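Local coordinates for protein farnesyl diphosphate synthase (Rhodobacter capsulatus, PDB 3M0G) that probably condenses farnesyl diphosphate with isopentenyl diphosphate to geranylgeranyl diphosphate, using magnesium, for carotenoid and diterpene biosynthesis, at residues B[43-48]-B[180-185]; B[84-89]-B[155-160]. All blocks are in the same frame, centred on the assembly; numbering follows the deposited sequence.

Contact 1: residues B[43-48]-B[180-185]; sequences RLRAFL and GALISF
Arg-45 lays its aliphatic chain across Leu-182, the two side chains meeting at about a right angle. Arg-45 CD sits 3.8 Å from Leu-182 CD2, and Arg-45 NE lies 4.0 Å from the same methyl. The chain is stretched from CG to NE, which carries the guanidinium past the leucine. There Arg-45 NH2 comes 4.2 Å from Ile-183 CD1, a loose and oblique approach. Helix 44-55 and helix 168-194 belong to the all-helical isoprenoid synthase fold. Their segments run side by side, with axes 9.3 Å apart at 34°. Arg-45 closes the Gly-Lys-x-x-Arg sequence of the family, whose basic residues hold the diphosphate of isopentenyl diphosphate in relatives. Val-70, Glu-71 and His-74 of helix 60-81 also touch its side chain. With an alanine in place of Arg-45, Leu-182 CD2 would probably lose the chain that lies across it, and a positive charge of the presumed diphosphate site would go too. About one turn further along, Leu-48 reaches Ile-183 obliquely. Its CD1 touches Ile-183 CG2 at 3.8 Å and lies 3.9 Å from Ile-183 O. Ile-183 CG1 lies beside its own backbone N (chi1 -80°), which sets CG2 opposite that N, where Leu-48 CD1 meets it.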
# COMPACT_ATOMS: atom_id res chain seq x y z
N ARG B 43 -4.78 -17.09 11.12
CA ARG B 43 -5.70 -15.95 11.07
C ARG B 43 -5.77 -15.16 12.39
O ARG B 43 -6.83 -14.64 12.74
CB ARG B 43 -7.13 -16.39 10.63
CG ARG B 43 -7.23 -17.16 9.29
CD ARG B 43 -6.61 -16.41 8.08
NE ARG B 43 -7.12 -16.88 6.78
CZ ARG B 43 -6.74 -16.41 5.58
NH1 ARG B 43 -5.85 -15.42 5.48
NH2 ARG B 43 -7.26 -16.92 4.47
N LEU B 44 -4.65 -15.08 13.13
CA LEU B 44 -4.61 -14.35 14.43
C LEU B 44 -5.15 -12.92 14.32
O LEU B 44 -5.96 -12.49 15.12
CB LEU B 44 -3.19 -14.32 15.04
CG LEU B 44 -2.94 -13.49 16.32
CD1 LEU B 44 -3.84 -13.90 17.47
CD2 LEU B 44 -1.47 -13.53 16.75
N ARG B 45 -4.68 -12.19 13.31
CA ARG B 45 -4.99 -10.78 13.17
C ARG B 45 -6.47 -10.57 12.83
O ARG B 45 -7.16 -9.78 13.47
CB ARG B 45 -4.05 -10.16 12.15
CG ARG B 45 -2.61 -10.20 12.66
CD ARG B 45 -1.58 -9.97 11.56
NE ARG B 45 -0.22 -10.19 12.05
CZ ARG B 45 0.35 -11.39 12.20
NH1 ARG B 45 -0.31 -12.50 11.91
NH2 ARG B 45 1.58 -11.48 12.66
N ALA B 46 -6.95 -11.34 11.85
CA ALA B 46 -8.35 -11.35 11.47
C ALA B 46 -9.20 -11.68 12.70
O ALA B 46 -10.28 -11.12 12.91
CB ALA B 46 -8.58 -12.35 10.38
N PHE B 47 -8.68 -12.57 13.55
CA PHE B 47 -9.38 -12.97 14.76
C PHE B 47 -9.47 -11.80 15.74
O PHE B 47 -10.54 -11.50 16.24
CB PHE B 47 -8.70 -14.20 15.38
CG PHE B 47 -9.35 -14.69 16.63
CD1 PHE B 47 -10.41 -15.59 16.58
CD2 PHE B 47 -8.88 -14.27 17.87
CE1 PHE B 47 -11.00 -16.06 17.75
CE2 PHE B 47 -9.46 -14.74 19.05
CZ PHE B 47 -10.52 -15.63 18.99
N LEU B 48 -8.37 -11.10 15.96
CA LEU B 48 -8.31 -9.93 16.83
C LEU B 48 -9.20 -8.75 16.40
O LEU B 48 -9.74 -8.02 17.26
CB LEU B 48 -6.87 -9.43 16.96
CG LEU B 48 -5.88 -10.25 17.79
CD1 LEU B 48 -4.51 -9.60 17.64
CD2 LEU B 48 -6.27 -10.27 19.23
N GLY B 180 4.67 -5.95 16.13
CA GLY B 180 3.86 -5.35 17.16
C GLY B 180 2.79 -4.44 16.59
O GLY B 180 1.66 -4.43 17.08
N ALA B 181 3.17 -3.70 15.55
CA ALA B 181 2.32 -2.66 14.97
C ALA B 181 1.05 -3.22 14.34
O ALA B 181 -0.06 -2.71 14.61
CB ALA B 181 3.15 -1.79 13.94
N LEU B 182 1.19 -4.29 13.54
CA LEU B 182 0.05 -4.88 12.79
C LEU B 182 -0.94 -5.55 13.69
O LEU B 182 -2.16 -5.49 13.44
CB LEU B 182 0.50 -5.91 11.74
CG LEU B 182 -0.44 -6.14 10.54
CD1 LEU B 182 -0.82 -4.83 9.83
CD2 LEU B 182 0.05 -7.16 9.52
N ILE B 183 -0.43 -6.21 14.73
CA ILE B 183 -1.32 -6.81 15.75
C ILE B 183 -2.13 -5.74 16.49
O ILE B 183 -3.30 -5.99 16.88
CB ILE B 183 -0.52 -7.71 16.74
CG1 ILE B 183 -0.27 -9.08 16.11
CG2 ILE B 183 -1.23 -7.83 18.12
CD1 ILE B 183 1.15 -9.66 16.40
N SER B 184 -1.48 -4.60 16.76
CA SER B 184 -2.14 -3.48 17.42
C SER B 184 -3.22 -2.87 16.53
O SER B 184 -4.31 -2.51 17.00
CB SER B 184 -1.13 -2.40 17.83
OG SER B 184 -1.81 -1.33 18.50
N PHE B 185 -2.93 -2.76 15.23
CA PHE B 185 -3.99 -2.38 14.32
C PHE B 185 -5.19 -3.31 14.47
O PHE B 185 -6.29 -2.83 14.67
CB PHE B 185 -3.59 -2.35 12.85
CG PHE B 185 -4.77 -2.18 11.93
CD1 PHE B 185 -5.34 -0.92 11.73
CD2 PHE B 185 -5.34 -3.28 11.29
CE1 PHE B 185 -6.45 -0.74 10.87
CE2 PHE B 185 -6.44 -3.11 10.43
CZ PHE B 185 -6.99 -1.83 10.22

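Contact 2: residues B[84-89]-B[155-160]; sequences PCMDND and LDIAAE
Ile-157 places its CG1-CD1 arm against the loop 84-89, where it meets Met-86 and Asp-87. The loop carries the end of the first aspartate-rich motif of the prenyl synthases, which begins with Asp-81, at the end of helix 60-81, and Asp-82 just after it, and closes with Asp-87. In relatives this motif binds the allylic diphosphate through magnesium ions, and it probably does so here. Helix 149-159 faces the loop through Ile-157. Met-86, present as selenomethionine, crosses Ile-157 at about a right angle. Its SE lies 4.0 Å from Ile-157 CG1. The chain of Met-86 is bent at both chi2 (-90°) and chi3 (-65°), and its methyl CE is 4.4 Å from the same CG1. Leu-109 of the second subunit also packs on Met-86, so this side chain lies close to the dimer interface. Asp-87 comes to the isoleucine obliquely, with one carboxylate oxygen near the end methyl. This is a van der Waals contact between a polar oxygen and an apolar tip. Other acidic groups stand nearby: Asp-156 OD2 and Glu-160 OE2 are each 6.2 Å from Asp-87 OD1. Lys-240 forms salt bridges with Asp-156 OD1 and Glu-160 OE2, and probably offsets part of this negative charge. Of the two Asp-87 oxygens, OD1 is 3.7 Å from Ile-157 CD1, whereas OD2 is 5.6 Å from it.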
# COMPACT_ATOMS: atom_id res chain seq x y z
N PRO B 84 14.29 -13.82 -2.21
CA PRO B 84 15.72 -14.14 -2.07
C PRO B 84 16.54 -13.02 -1.42
O PRO B 84 17.37 -13.29 -0.56
CB PRO B 84 16.17 -14.38 -3.51
CG PRO B 84 14.92 -14.88 -4.19
CD PRO B 84 13.83 -14.04 -3.59
N CYS B 85 16.30 -11.77 -1.83
CA CYS B 85 17.06 -10.63 -1.29
C CYS B 85 16.63 -10.29 0.14
O CYS B 85 17.25 -9.47 0.79
CB CYS B 85 16.92 -9.41 -2.20
SG CYS B 85 15.26 -8.76 -2.26
N MSE B 86 15.55 -10.91 0.60
CA MSE B 86 15.07 -10.71 1.95
C MSE B 86 15.40 -11.95 2.78
O MSE B 86 16.57 -12.25 3.00
CB MSE B 86 13.56 -10.41 1.93
CG MSE B 86 13.18 -9.13 1.16
SE MSE B 86 13.15 -7.56 2.35
CE MSE B 86 11.72 -8.13 3.42
N ASP B 87 14.38 -12.69 3.20
CA ASP B 87 14.57 -13.90 4.00
C ASP B 87 14.90 -15.14 3.19
O ASP B 87 15.42 -16.11 3.75
CB ASP B 87 13.35 -14.17 4.87
CG ASP B 87 13.05 -13.05 5.84
OD1 ASP B 87 13.87 -12.11 5.98
OD2 ASP B 87 11.97 -13.11 6.44
N ASN B 88 14.60 -15.12 1.89
CA ASN B 88 15.01 -16.19 0.97
C ASN B 88 14.46 -17.57 1.39
O ASN B 88 15.21 -18.53 1.57
CB ASN B 88 16.56 -16.17 0.80
CG ASN B 88 17.06 -17.04 -0.35
OD1 ASN B 88 18.25 -17.38 -0.40
ND2 ASN B 88 16.18 -17.40 -1.27
N ASP B 89 13.14 -17.65 1.55
CA ASP B 89 12.46 -18.89 1.96
C ASP B 89 11.85 -19.59 0.74
O ASP B 89 11.12 -18.97 -0.03
CB ASP B 89 11.36 -18.59 2.99
CG ASP B 89 11.88 -17.81 4.20
OD1 ASP B 89 12.91 -18.22 4.77
OD2 ASP B 89 11.27 -16.79 4.59
N LEU B 155 14.86 -2.76 9.91
CA LEU B 155 15.75 -2.99 11.05
C LEU B 155 16.21 -4.45 11.13
O LEU B 155 17.38 -4.72 11.46
CB LEU B 155 15.09 -2.55 12.37
CG LEU B 155 14.89 -1.04 12.57
CD1 LEU B 155 13.87 -0.82 13.67
CD2 LEU B 155 16.19 -0.29 12.85
N ASP B 156 15.30 -5.37 10.82
CA ASP B 156 15.57 -6.80 10.91
C ASP B 156 16.45 -7.32 9.79
O ASP B 156 17.26 -8.22 10.01
CB ASP B 156 14.27 -7.60 10.98
CG ASP B 156 14.45 -8.95 11.68
OD1 ASP B 156 15.56 -9.23 12.21
OD2 ASP B 156 13.47 -9.74 11.72
N ILE B 157 16.32 -6.75 8.59
CA ILE B 157 17.22 -7.07 7.47
C ILE B 157 18.64 -6.59 7.76
O ILE B 157 19.61 -7.32 7.51
CB ILE B 157 16.69 -6.49 6.11
CG1 ILE B 157 15.46 -7.27 5.64
CG2 ILE B 157 17.78 -6.46 5.03
CD1 ILE B 157 15.56 -8.80 5.85
N ALA B 158 18.75 -5.39 8.34
CA ALA B 158 20.04 -4.85 8.75
C ALA B 158 20.66 -5.66 9.88
O ALA B 158 21.87 -5.87 9.92
CB ALA B 158 19.91 -3.39 9.15
N ALA B 159 19.83 -6.12 10.81
CA ALA B 159 20.30 -6.94 11.92
C ALA B 159 20.94 -8.25 11.46
O ALA B 159 21.90 -8.71 12.07
CB ALA B 159 19.15 -7.22 12.90
N GLU B 160 20.42 -8.84 10.37
CA GLU B 160 20.84 -10.16 9.87
C GLU B 160 22.29 -10.23 9.41
O GLU B 160 22.88 -11.31 9.34
CB GLU B 160 19.96 -10.62 8.70
CG GLU B 160 18.51 -10.95 9.05
CD GLU B 160 18.37 -12.00 10.16
OE1 GLU B 160 19.13 -12.99 10.17
OE2 GLU B 160 17.47 -11.82 11.02

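Contact 1 is buried near the centre of the chain, while contact 2 lies at the surface. Their centres are 22 Å apart and they do not touch. Two elements still connect them. Helix 60-81 covers part of contact 1, and the loop of contact 2 follows its end. Helix 149-159 of contact 2 packs on helix 168-194 of contact 1 through Leu-155. Contact 1 joins two helices, and contact 2 joins a helix to a loop. Neither relies on hydrogen bonds between its segments. Contact 1 sets leucine and isoleucine methyls against each other and an arginine chain; contact 2 rests on a single isoleucine amid acidic groups, beside the second subunit.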